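PDB 6H1N: BCL2-like 10 from Danio rerio, which is a Bcl-2 family protein, also called pro-survival protein NRZ, that probably regulates apoptosis at membranes and may have channel activity. Local coordinates for residues E79-G84 and V92-F97. Residues are numbered along the deposited sequence; the frame is centred on the assembly and turned at random. Where two conformers were deposited one is given.
Sequences ELVGDG and VSIFTF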
ATOM      1  N   GLU A  79      -3.609  -9.102  -8.523  1.00 43.26           N
ATOM      2  CA  GLU A  79      -2.566  -9.956  -9.057  1.00 44.50           C
ATOM      3  C   GLU A  79      -1.333  -9.981  -8.163  1.00 46.83           C
ATOM      4  O   GLU A  79      -0.556 -10.937  -8.245  1.00 51.33           O
ATOM      5  CB  GLU A  79      -2.198  -9.501 -10.463  1.00 40.97           C
ATOM      6  CG  GLU A  79      -3.350  -9.584 -11.475  1.00 42.17           C
ATOM      7  CD  GLU A  79      -3.893 -10.987 -11.710  1.00 49.36           C
ATOM      8  OE1 GLU A  79      -3.209 -11.981 -11.385  1.00 48.48           O
ATOM      9  OE2 GLU A  79      -5.020 -11.077 -12.246  1.00 51.11           O
ATOM     10  N   LEU A  80      -1.100  -8.938  -7.350  1.00 42.71           N
ATOM     11  CA  LEU A  80      -0.021  -9.017  -6.366  1.00 42.61           C
ATOM     12  C   LEU A  80      -0.346 -10.074  -5.328  1.00 43.27           C
ATOM     13  O   LEU A  80       0.519 -10.868  -4.943  1.00 48.54           O
ATOM     14  CB  LEU A  80       0.222  -7.669  -5.675  1.00 38.83           C
ATOM     15  CG  LEU A  80       0.934  -6.602  -6.511  1.00 40.83           C
ATOM     16  CD1 LEU A  80       1.033  -5.318  -5.754  1.00 41.88           C
ATOM     17  CD2 LEU A  80       2.345  -7.020  -6.972  1.00 40.22           C
ATOM     18  N   VAL A  81      -1.604 -10.111  -4.894  1.00 52.83           N
ATOM     19  CA  VAL A  81      -2.028 -11.078  -3.889  1.00 53.96           C
ATOM     20  C   VAL A  81      -2.009 -12.476  -4.471  1.00 58.35           C
ATOM     21  O   VAL A  81      -1.499 -13.415  -3.852  1.00 60.12           O
ATOM     22  CB  VAL A  81      -3.418 -10.693  -3.358  1.00 66.36           C
ATOM     23  CG1 VAL A  81      -3.968 -11.757  -2.471  1.00 79.13           C
ATOM     24  CG2 VAL A  81      -3.304  -9.403  -2.565  1.00 61.52           C
ATOM     25  N   GLY A  82      -2.548 -12.628  -5.675  1.00 61.81           N
ATOM     26  CA  GLY A  82      -2.505 -13.901  -6.351  1.00 69.66           C
ATOM     27  C   GLY A  82      -3.560 -14.836  -5.790  1.00 68.99           C
ATOM     28  O   GLY A  82      -4.574 -14.407  -5.240  1.00 69.05           O
ATOM     29  N   ASP A  83      -3.293 -16.134  -5.905  1.00 77.22           N
ATOM     30  CA  ASP A  83      -4.271 -17.161  -5.574  1.00 78.59           C
ATOM     31  C   ASP A  83      -3.910 -17.966  -4.335  1.00 83.30           C
ATOM     32  O   ASP A  83      -4.692 -18.826  -3.920  1.00 90.32           O
ATOM     33  CB  ASP A  83      -4.450 -18.108  -6.771  1.00 98.11           C
ATOM     34  CG  ASP A  83      -5.392 -17.542  -7.837  1.00114.46           C
ATOM     35  OD1 ASP A  83      -6.060 -16.513  -7.574  1.00101.71           O
ATOM     36  OD2 ASP A  83      -5.447 -18.140  -8.939  1.00133.03           O
ATOM     37  N   GLY A  84      -2.758 -17.702  -3.729  1.00 95.04           N
ATOM     38  CA  GLY A  84      -2.304 -18.455  -2.587  1.00 92.14           C
ATOM     39  C   GLY A  84      -2.778 -17.852  -1.282  1.00 72.78           C
ATOM     40  O   GLY A  84      -3.530 -16.876  -1.247  1.00 67.71           O
ATOM     41  N   VAL A  92       2.462  -5.748   2.026  1.00 36.66           N
ATOM     42  CA  VAL A  92       3.606  -4.885   1.808  1.00 33.79           C
ATOM     43  C   VAL A  92       3.824  -4.613   0.295  1.00 30.91           C
ATOM     44  O   VAL A  92       4.019  -3.471  -0.079  1.00 35.03           O
ATOM     45  CB  VAL A  92       4.869  -5.458   2.474  1.00 39.19           C
ATOM     46  CG1 VAL A  92       6.087  -4.565   2.151  1.00 40.51           C
ATOM     47  CG2 VAL A  92       4.640  -5.560   3.983  1.00 38.56           C
ATOM     48  N   SER A  93       3.770  -5.669  -0.528  0.61 35.52           N
ATOM     49  CA  SER A  93       4.046  -5.453  -1.957  0.61 79.30           C
ATOM     50  C   SER A  93       3.086  -4.424  -2.549  0.61 37.12           C
ATOM     51  O   SER A  93       3.474  -3.641  -3.429  0.61 40.33           O
ATOM     52  CB  SER A  93       4.011  -6.791  -2.717  0.61 35.95           C
ATOM     53  OG  SER A  93       2.708  -7.314  -2.868  0.61 36.37           O
ATOM     54  N   ILE A  94       1.863  -4.341  -2.025  1.00 31.53           N
ATOM     55  CA  ILE A  94       0.908  -3.360  -2.512  1.00 30.11           C
ATOM     56  C   ILE A  94       1.407  -1.953  -2.213  1.00 36.57           C
ATOM     57  O   ILE A  94       1.389  -1.075  -3.085  1.00 33.49           O
ATOM     58  CB  ILE A  94      -0.477  -3.629  -1.896  1.00 31.72           C
ATOM     59  CG1 ILE A  94      -1.101  -4.901  -2.498  1.00 32.69           C
ATOM     60  CG2 ILE A  94      -1.399  -2.486  -2.169  1.00 35.75           C
ATOM     61  CD1 ILE A  94      -2.326  -5.458  -1.684  1.00 37.31           C
ATOM     62  N   PHE A  95       1.924  -1.744  -0.990  1.00 32.62           N
ATOM     63  CA  PHE A  95       2.423  -0.431  -0.589  1.00 30.46           C
ATOM     64  C   PHE A  95       3.660  -0.076  -1.388  1.00 30.50           C
ATOM     65  O   PHE A  95       3.748   1.017  -1.956  1.00 37.88           O
ATOM     66  CB  PHE A  95       2.683  -0.412   0.924  1.00 28.89           C
ATOM     67  CG  PHE A  95       1.433  -0.225   1.724  1.00 29.81           C
ATOM     68  CD1 PHE A  95       1.116   1.007   2.279  1.00 33.25           C
ATOM     69  CD2 PHE A  95       0.550  -1.280   1.890  1.00 35.57           C
ATOM     70  CE1 PHE A  95      -0.060   1.181   3.006  1.00 37.51           C
ATOM     71  CE2 PHE A  95      -0.635  -1.121   2.605  1.00 35.63           C
ATOM     72  CZ  PHE A  95      -0.941   0.107   3.172  1.00 35.15           C
ATOM     73  N   THR A  96       4.567  -1.037  -1.547  1.00 33.66           N
ATOM     74  CA  THR A  96       5.781  -0.831  -2.339  1.00 34.59           C
ATOM     75  C   THR A  96       5.448  -0.323  -3.729  1.00 36.06           C
ATOM     76  O   THR A  96       5.986   0.695  -4.188  1.00 35.78           O
ATOM     77  CB  THR A  96       6.539  -2.150  -2.416  1.00 37.36           C
ATOM     78  OG1 THR A  96       6.887  -2.562  -1.083  1.00 37.53           O
ATOM     79  CG2 THR A  96       7.773  -2.025  -3.288  1.00 36.72           C
ATOM     80  N   PHE A  97       4.551  -1.037  -4.411  1.00 38.79           N
ATOM     81  CA  PHE A  97       4.188  -0.665  -5.769  1.00 33.99           C
ATOM     82  C   PHE A  97       3.622   0.733  -5.800  1.00 31.71           C
ATOM     83  O   PHE A  97       4.044   1.568  -6.613  1.00 34.82           O
ATOM     84  CB  PHE A  97       3.181  -1.652  -6.346  1.00 39.31           C
ATOM     85  CG  PHE A  97       2.664  -1.251  -7.701  1.00 36.14           C
ATOM     86  CD1 PHE A  97       3.420  -1.467  -8.852  1.00 46.63           C
ATOM     87  CD2 PHE A  97       1.444  -0.631  -7.820  1.00 39.04           C
ATOM     88  CE1 PHE A  97       2.958  -1.084 -10.092  1.00 41.38           C
ATOM     89  CE2 PHE A  97       0.964  -0.292  -9.051  1.00 42.60           C
ATOM     90  CZ  PHE A  97       1.727  -0.520 -10.195  1.00 40.39           C
TER
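Leu80, on the last turn of helix 69-81, packs its side chain against Ser93, Ile94 and Phe97 of helix 88-108. Its CG lies anti to its own carbonyl carbon (chi1 -74°), and the extended chi2 of 177° carries CD1 across to the other helix. That methyl sits over the backbone at Ser93 and Ile94, with CD1 3.8 Å from Ile94 CA. It also reaches Ile94 CG1 at 3.9 Å. Phe97 closes the same spot with its CB, 4.3 Å from Leu80 CD1. In one of its two conformers, Ser93 OG lies 3.8 Å from Leu80 CB, so this contact is less certain. There the hydroxyl makes no hydrogen bond to residues 79-84; it is hydrogen-bonded to Arg90 O within its own helix. The two segments belong to the all-helical Bcl-2 fold, where helix 88-108 is packed on several sides. Ile94 reaches Tyr125 and Leu126 of helix 115-129, and Phe97 touches Phe54 and Leu57 of helix 51-64. With Leu80 cut back to an alanine, Ile94 CG1 and Phe97 CB would probably lose the methyl that packs on them, leaving a gap between the helices. Beside Leu80 the packing is looser. Within the two segments, Val81 CG2 meets just Ile94, 4.2 Å from its CD1. No hydrogen bond joins the two segments directly, though Arg90 NH2 binds Leu80 O. On the solvent side Leu80 itself is partly exposed, and the contact stops at Val81. Gly82 leaves the helix with positive phi, and the exposed, poorly ordered Asp83 and Gly84 make no contact with 92-97.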